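Local coordinates for protein methylglyoxal reductase (NADPH-dependent) (Candida albicans SC5314, PDB 6KWS) that probably reduces methylglyoxal with NADPH as the electron donor, as a member of the dihydroflavonol-4-reductase group of extended short-chain dehydrogenases/reductases, at residues S125-I130 with S134-K139; S265-S270 with S303-D308. The protein carries 1 engineered substitution. All coordinates share one frame; numbering follows the deposited sequence.

Interaction 1 of 2, residues S125-I130 with S134-K139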
ATOM      1  N   SER A 125       1.283   6.258   0.538  1.00 31.20           N
ATOM      2  CA  SER A 125       0.089   6.871   1.085  1.00 34.50           C
ATOM      3  C   SER A 125      -1.100   5.985   0.721  1.00 34.57           C
ATOM      4  O   SER A 125      -1.011   4.757   0.840  1.00 35.66           O
ATOM      5  CB  SER A 125      -0.044   8.313   0.581  1.00 33.81           C
ATOM      6  OG  SER A 125      -1.069   8.989   1.287  1.00 34.63           O
ATOM      7  N   SER A 126      -2.197   6.575   0.253  1.00 30.77           N
ATOM      8  CA  SER A 126      -3.401   5.805   0.008  1.00 30.79           C
ATOM      9  C   SER A 126      -4.353   6.637  -0.829  1.00 36.36           C
ATOM     10  O   SER A 126      -4.395   7.864  -0.706  1.00 33.70           O
ATOM     11  CB  SER A 126      -4.093   5.384   1.314  1.00 29.77           C
ATOM     12  OG  SER A 126      -5.443   5.002   1.070  1.00 35.69           O
ATOM     13  N   TYR A 127      -5.118   5.946  -1.682  1.00 35.55           N
ATOM     14  CA  TYR A 127      -6.250   6.578  -2.341  1.00 32.69           C
ATOM     15  C   TYR A 127      -7.135   7.299  -1.327  1.00 34.80           C
ATOM     16  O   TYR A 127      -7.782   8.301  -1.657  1.00 36.31           O
ATOM     17  CB  TYR A 127      -7.044   5.510  -3.109  1.00 37.92           C
ATOM     18  CG  TYR A 127      -8.256   6.024  -3.860  1.00 38.60           C
ATOM     19  CD1 TYR A 127      -8.127   7.013  -4.839  1.00 39.36           C
ATOM     20  CD2 TYR A 127      -9.526   5.527  -3.592  1.00 38.32           C
ATOM     21  CE1 TYR A 127      -9.228   7.490  -5.526  1.00 38.07           C
ATOM     22  CE2 TYR A 127     -10.642   5.992  -4.281  1.00 39.72           C
ATOM     23  CZ  TYR A 127     -10.486   6.968  -5.244  1.00 44.51           C
ATOM     24  OH  TYR A 127     -11.585   7.438  -5.929  1.00 47.41           O
ATOM     25  N   ALA A 128      -7.174   6.808  -0.089  1.00 29.65           N
ATOM     26  CA  ALA A 128      -7.966   7.459   0.938  1.00 35.00           C
ATOM     27  C   ALA A 128      -7.526   8.893   1.193  1.00 37.80           C
ATOM     28  O   ALA A 128      -8.316   9.680   1.717  1.00 37.85           O
ATOM     29  CB  ALA A 128      -7.898   6.664   2.241  1.00 35.92           C
ATOM     30  N   ALA A 129      -6.282   9.252   0.880  1.00 36.41           N
ATOM     31  CA  ALA A 129      -5.885  10.648   1.010  1.00 32.10           C
ATOM     32  C   ALA A 129      -6.294  11.472  -0.199  1.00 35.76           C
ATOM     33  O   ALA A 129      -6.208  12.706  -0.158  1.00 38.30           O
ATOM     34  CB  ALA A 129      -4.375  10.765   1.230  1.00 31.74           C
ATOM     35  N   ILE A 130      -6.754  10.826  -1.264  1.00 36.18           N
ATOM     36  CA  ILE A 130      -7.163  11.526  -2.468  1.00 34.65           C
ATOM     37  C   ILE A 130      -8.666  11.795  -2.498  1.00 38.59           C
ATOM     38  O   ILE A 130      -9.094  12.870  -2.918  1.00 40.16           O
ATOM     39  CB  ILE A 130      -6.716  10.735  -3.711  1.00 30.63           C
ATOM     40  CG1 ILE A 130      -5.188  10.647  -3.766  1.00 34.79           C
ATOM     41  CG2 ILE A 130      -7.248  11.414  -4.932  1.00 33.73           C
ATOM     42  CD1 ILE A 130      -4.632  10.162  -5.108  1.00 32.47           C
ATOM     43  N   SER A 134     -17.938  11.867  -0.238  1.00 43.88           N
ATOM     44  CA  SER A 134     -19.061  12.352  -1.043  1.00 38.38           C
ATOM     45  C   SER A 134     -18.715  12.375  -2.529  1.00 40.31           C
ATOM     46  O   SER A 134     -19.590  12.160  -3.376  1.00 38.80           O
ATOM     47  CB  SER A 134     -19.484  13.745  -0.590  1.00 39.26           C
ATOM     48  OG  SER A 134     -18.624  14.723  -1.162  1.00 45.31           O
ATOM     49  N   LYS A 135     -17.452  12.628  -2.868  1.00 37.65           N
ATOM     50  CA  LYS A 135     -17.060  12.624  -4.270  1.00 37.99           C
ATOM     51  C   LYS A 135     -16.961  11.208  -4.834  1.00 40.68           C
ATOM     52  O   LYS A 135     -17.427  10.955  -5.954  1.00 39.98           O
ATOM     53  CB  LYS A 135     -15.731  13.354  -4.452  1.00 33.16           C
ATOM     54  CG  LYS A 135     -15.793  14.352  -5.555  1.00 33.65           C
ATOM     55  CD  LYS A 135     -14.669  14.202  -6.525  1.00 39.46           C
ATOM     56  CE  LYS A 135     -13.815  15.455  -6.486  1.00 41.34           C
ATOM     57  NZ  LYS A 135     -13.770  16.141  -7.794  1.00 44.65           N
ATOM     58  N   GLU A 136     -16.357  10.282  -4.080  1.00 40.00           N
ATOM     59  CA  GLU A 136     -16.199   8.904  -4.547  1.00 43.02           C
ATOM     60  C   GLU A 136     -17.545   8.259  -4.864  1.00 43.82           C
ATOM     61  O   GLU A 136     -17.638   7.398  -5.753  1.00 41.49           O
ATOM     62  CB  GLU A 136     -15.443   8.088  -3.491  1.00 42.06           C
ATOM     63  CG  GLU A 136     -15.486   6.580  -3.679  1.00 42.13           C
ATOM     64  CD  GLU A 136     -14.350   6.066  -4.554  1.00 49.57           C
ATOM     65  OE1 GLU A 136     -13.979   4.870  -4.453  1.00 53.57           O
ATOM     66  OE2 GLU A 136     -13.826   6.866  -5.353  1.00 53.34           O
ATOM     67  N   ALA A 137     -18.601   8.680  -4.174  1.00 40.46           N
ATOM     68  CA  ALA A 137     -19.932   8.133  -4.365  1.00 36.15           C
ATOM     69  C   ALA A 137     -20.716   8.825  -5.473  1.00 40.96           C
ATOM     70  O   ALA A 137     -21.913   8.548  -5.615  1.00 45.39           O
ATOM     71  CB  ALA A 137     -20.717   8.214  -3.053  1.00 29.73           C
ATOM     72  N   ASP A 138     -20.085   9.724  -6.250  1.00 40.70           N
ATOM     73  CA  ASP A 138     -20.769  10.544  -7.253  1.00 41.30           C
ATOM     74  C   ASP A 138     -20.402  10.025  -8.644  1.00 44.71           C
ATOM     75  O   ASP A 138     -19.278  10.234  -9.119  1.00 45.20           O
ATOM     76  CB  ASP A 138     -20.414  12.031  -7.091  1.00 43.36           C
ATOM     77  CG  ASP A 138     -21.048  12.935  -8.186  1.00 52.02           C
ATOM     78  OD1 ASP A 138     -21.949  12.462  -8.932  1.00 49.96           O
ATOM     79  OD2 ASP A 138     -20.643  14.125  -8.299  1.00 53.88           O
ATOM     80  N   LYS A 139     -21.358   9.367  -9.305  1.00 44.21           N
ATOM     81  CA  LYS A 139     -21.089   8.784 -10.616  1.00 42.90           C
ATOM     82  C   LYS A 139     -20.649   9.836 -11.643  1.00 45.48           C
ATOM     83  O   LYS A 139     -20.072   9.471 -12.680  1.00 41.32           O
ATOM     84  CB  LYS A 139     -22.338   8.039 -11.114  1.00 38.79           C
ATOM     85  CG  LYS A 139     -23.222   8.916 -11.976  1.00 37.14           C
ATOM     86  CD  LYS A 139     -24.583   8.362 -12.181  1.00 40.52           C
ATOM     87  CE  LYS A 139     -25.413   9.350 -12.987  1.00 43.03           C
ATOM     88  NZ  LYS A 139     -24.668   9.821 -14.178  1.00 35.35           N
TER
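Tyr127 and Glu136 make this contact alone. The phenol OH of Tyr127 donates a hydrogen bond to OE2 of Glu136. The modelled separation of OH and OE2 is 2.4 Å, shorter than usual, and at 2.80 Å resolution the exact value is doubtful. The carboxylate meets the ring at its edge, with its CD near the ring plane. Its two oxygens are spread along the hydroxyl end: OE1 of Glu136 lies 3.5 Å from CE2 of Tyr127, and OE2 of Glu136 lies 3.3 Å from CZ of Tyr127. Ring and carboxylate planes are turned 54° apart. With CG anti to the backbone N (chi1 -180°), the tyrosine ring reaches out of its loop towards helix 133-136. The glutamate chain bends at chi2 (89°), which turns its carboxylate to the hydroxyl.

The tyrosine side is the tight one. Tyr127 is buried, and its side chain also touches Ile143, Leu262 and Arg267. Behind it, Ser126 OG accepts a bond from Ala128 N at 2.8 Å, an ST turn at the start of the loop. The glutamate side is looser. Glu136 is partly exposed at the end of its helix, and its neighbours Ser134 and Ala137 face solvent.

Glu136 has a second partner: OE1 forms a salt bridge with NH1 of Arg267. NH2 of Arg267 lies close to OE2, so OE2 faces both the phenol and the guanidinium. The adjacent guanidinium would probably favour the ionised glutamate, and the phenol hydrogen is directed at OE2.

Interaction 2 of 2, residues S265-S270 with S303-D308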
ATOM      1  N   SER A 265      -6.043   0.183 -10.752  1.00 31.47           N
ATOM      2  CA  SER A 265      -6.277  -0.574 -11.961  1.00 29.69           C
ATOM      3  C   SER A 265      -7.738  -0.590 -12.411  1.00 32.54           C
ATOM      4  O   SER A 265      -8.009  -0.843 -13.588  1.00 36.15           O
ATOM      5  CB  SER A 265      -5.813  -2.008 -11.734  1.00 32.06           C
ATOM      6  OG  SER A 265      -5.770  -2.721 -12.954  1.00 45.97           O
ATOM      7  N   GLY A 266      -8.690  -0.375 -11.517  1.00 25.76           N
ATOM      8  CA  GLY A 266     -10.069  -0.526 -11.905  1.00 26.16           C
ATOM      9  C   GLY A 266     -10.969  -0.559 -10.692  1.00 29.60           C
ATOM     10  O   GLY A 266     -10.559  -0.244  -9.575  1.00 32.59           O
ATOM     11  N   ARG A 267     -12.206  -0.953 -10.942  1.00 30.03           N
ATOM     12  CA  ARG A 267     -13.251  -0.925  -9.937  1.00 32.49           C
ATOM     13  C   ARG A 267     -13.733  -2.345  -9.679  1.00 32.55           C
ATOM     14  O   ARG A 267     -13.638  -3.220 -10.547  1.00 30.56           O
ATOM     15  CB  ARG A 267     -14.409  -0.029 -10.397  1.00 29.63           C
ATOM     16  CG  ARG A 267     -14.041   1.424 -10.529  1.00 26.13           C
ATOM     17  CD  ARG A 267     -13.575   1.989  -9.195  1.00 35.09           C
ATOM     18  NE  ARG A 267     -13.910   3.409  -9.054  1.00 42.75           N
ATOM     19  CZ  ARG A 267     -13.951   4.063  -7.892  1.00 43.43           C
ATOM     20  NH1 ARG A 267     -13.684   3.429  -6.752  1.00 34.73           N
ATOM     21  NH2 ARG A 267     -14.271   5.356  -7.865  1.00 40.53           N
ATOM     22  N   PHE A 268     -14.231  -2.584  -8.471  1.00 31.85           N
ATOM     23  CA  PHE A 268     -14.803  -3.889  -8.155  1.00 34.74           C
ATOM     24  C   PHE A 268     -15.958  -3.713  -7.181  1.00 34.36           C
ATOM     25  O   PHE A 268     -16.016  -2.733  -6.423  1.00 32.70           O
ATOM     26  CB  PHE A 268     -13.779  -4.838  -7.519  1.00 31.35           C
ATOM     27  CG  PHE A 268     -13.519  -4.537  -6.080  1.00 32.85           C
ATOM     28  CD1 PHE A 268     -12.662  -3.504  -5.719  1.00 33.55           C
ATOM     29  CD2 PHE A 268     -14.168  -5.243  -5.082  1.00 32.38           C
ATOM     30  CE1 PHE A 268     -12.440  -3.192  -4.375  1.00 33.75           C
ATOM     31  CE2 PHE A 268     -13.958  -4.940  -3.751  1.00 33.86           C
ATOM     32  CZ  PHE A 268     -13.093  -3.914  -3.392  1.00 34.87           C
ATOM     33  N   THR A 269     -16.867  -4.685  -7.201  1.00 32.92           N
ATOM     34  CA  THR A 269     -17.713  -4.986  -6.056  1.00 36.11           C
ATOM     35  C   THR A 269     -17.476  -6.433  -5.642  1.00 36.87           C
ATOM     36  O   THR A 269     -16.794  -7.192  -6.332  1.00 41.36           O
ATOM     37  CB  THR A 269     -19.200  -4.770  -6.349  1.00 38.05           C
ATOM     38  OG1 THR A 269     -19.733  -5.942  -6.981  1.00 41.91           O
ATOM     39  CG2 THR A 269     -19.400  -3.561  -7.233  1.00 37.13           C
ATOM     40  N   SER A 270     -18.033  -6.819  -4.495  1.00 39.68           N
ATOM     41  CA  SER A 270     -17.853  -8.196  -4.053  1.00 40.70           C
ATOM     42  C   SER A 270     -18.389  -9.173  -5.079  1.00 38.71           C
ATOM     43  O   SER A 270     -17.828 -10.260  -5.253  1.00 39.10           O
ATOM     44  CB  SER A 270     -18.529  -8.423  -2.710  1.00 39.51           C
ATOM     45  OG  SER A 270     -17.761  -7.822  -1.697  1.00 47.61           O
ATOM     46  N   SER A 303     -22.746   4.226  -9.145  1.00 43.08           N
ATOM     47  CA  SER A 303     -22.537   4.767  -7.805  1.00 43.65           C
ATOM     48  C   SER A 303     -21.076   5.047  -7.444  1.00 41.08           C
ATOM     49  O   SER A 303     -20.773   5.212  -6.251  1.00 41.48           O
ATOM     50  CB  SER A 303     -23.112   3.825  -6.738  1.00 41.32           C
ATOM     51  OG  SER A 303     -22.384   2.613  -6.667  1.00 37.93           O
ATOM     52  N   LEU A 304     -20.165   5.105  -8.421  1.00 37.74           N
ATOM     53  CA  LEU A 304     -18.769   5.421  -8.146  1.00 39.58           C
ATOM     54  C   LEU A 304     -18.252   6.486  -9.101  1.00 42.10           C
ATOM     55  O   LEU A 304     -18.547   6.454 -10.301  1.00 42.52           O
ATOM     56  CB  LEU A 304     -17.882   4.181  -8.262  1.00 40.38           C
ATOM     57  CG  LEU A 304     -18.067   3.126  -7.174  1.00 41.08           C
ATOM     58  CD1 LEU A 304     -17.220   1.892  -7.472  1.00 39.07           C
ATOM     59  CD2 LEU A 304     -17.727   3.720  -5.820  1.00 34.44           C
ATOM     60  N   ALA A 305     -17.463   7.418  -8.567  1.00 40.76           N
ATOM     61  CA  ALA A 305     -16.731   8.333  -9.424  1.00 40.34           C
ATOM     62  C   ALA A 305     -15.813   7.565 -10.370  1.00 38.35           C
ATOM     63  O   ALA A 305     -15.524   6.381 -10.187  1.00 42.55           O
ATOM     64  CB  ALA A 305     -15.900   9.313  -8.599  1.00 36.58           C
ATOM     65  N   THR A 306     -15.352   8.266 -11.389  1.00 40.67           N
ATOM     66  CA  THR A 306     -14.314   7.777 -12.275  1.00 40.35           C
ATOM     67  C   THR A 306     -12.966   8.237 -11.751  1.00 40.72           C
ATOM     68  O   THR A 306     -12.760   9.435 -11.517  1.00 38.21           O
ATOM     69  CB  THR A 306     -14.529   8.303 -13.693  1.00 38.86           C
ATOM     70  OG1 THR A 306     -15.812   7.874 -14.157  1.00 42.94           O
ATOM     71  CG2 THR A 306     -13.458   7.786 -14.610  1.00 36.36           C
ATOM     72  N   ILE A 307     -12.060   7.286 -11.554  1.00 40.40           N
ATOM     73  CA  ILE A 307     -10.694   7.602 -11.163  1.00 40.91           C
ATOM     74  C   ILE A 307      -9.904   7.867 -12.427  1.00 41.41           C
ATOM     75  O   ILE A 307      -9.782   6.984 -13.283  1.00 45.72           O
ATOM     76  CB  ILE A 307     -10.061   6.464 -10.356  1.00 39.05           C
ATOM     77  CG1 ILE A 307     -10.799   6.295  -9.032  1.00 38.28           C
ATOM     78  CG2 ILE A 307      -8.588   6.737 -10.133  1.00 34.03           C
ATOM     79  CD1 ILE A 307     -10.485   5.004  -8.383  1.00 35.78           C
ATOM     80  N   ASP A 308      -9.376   9.080 -12.556  1.00 41.41           N
ATOM     81  CA  ASP A 308      -8.621   9.465 -13.746  1.00 45.25           C
ATOM     82  C   ASP A 308      -7.140   9.502 -13.392  1.00 43.66           C
ATOM     83  O   ASP A 308      -6.610  10.541 -12.990  1.00 45.49           O
ATOM     84  CB  ASP A 308      -9.089  10.803 -14.299  1.00 46.15           C
ATOM     85  CG  ASP A 308      -8.335  11.204 -15.545  1.00 47.75           C
ATOM     86  OD1 ASP A 308      -7.628  10.340 -16.111  1.00 47.76           O
ATOM     87  OD2 ASP A 308      -8.456  12.378 -15.961  1.00 57.87           O
TER
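Arg267 reaches from strand 260-269 into segment 303-308, and its guanidinium lies between Leu304 and Ile307. CG of the arginine lies beside the backbone N (chi1 -65°), and further bends at chi2 and chi3 fold the chain over to the other segment.

Leu304 comes first. It covers one face of the guanidinium: its CB is 3.8 Å from NH2 of Arg267, and its CD1, set towards the rim, is 3.9 Å from NH1 of Arg267. Ala305 follows and supplies the polar link. NH2 of Arg267 donates to O of Ala305 at 2.8 Å, with an N-H...O angle of 157°. The carbonyl oxygen lies near the guanidinium edge, slightly tilted from its plane, while the donor sits well above the carbonyl plane. Thr306 turns its side chain away and bonds through its backbone to Ala141, beside strand 142-143. Ile307 then closes the opposite face. Its CD1 lies over the centre of the guanidinium, 3.6 Å from CZ of Arg267.

The planar cation thus has aliphatic groups on both faces and a carbonyl at its edge. Its NH1 makes a salt bridge to OE1 of Glu136, and NH2 lies close to OE2 of Glu136, so the counter-charge comes from outside these two segments. Just before the arginine, Ser265 and Gly266 both face Trp237. This is a classic beta bulge in the antiparallel pairing of strands 260-269 and 234-239. The whole joins the last part of the large Rossmann-type sheet to the C-terminal region that, in extended short-chain dehydrogenases/reductases, usually helps form the substrate side.

The two contacts have centres about 10 Å apart, on the same side of the chain's centre, and come in series along the chain. Interaction 1 follows strand 120-124 of the large mixed sheet. Interaction 2 uses strand 260-269 of that sheet and strand 306-307, which pairs in parallel with strand 142-143. They meet at several points. Glu136 O probably accepts a hydrogen bond from Ala305 N at 2.8 Å, and Tyr127 packs on Ile307. The side chain of Tyr127 is about 8 Å from that of the NADPH-binding residue Lys168, whereas interaction 2 lies away from the annotated sites. Together they tie the cofactor-side loop to the C-terminal part of the protein.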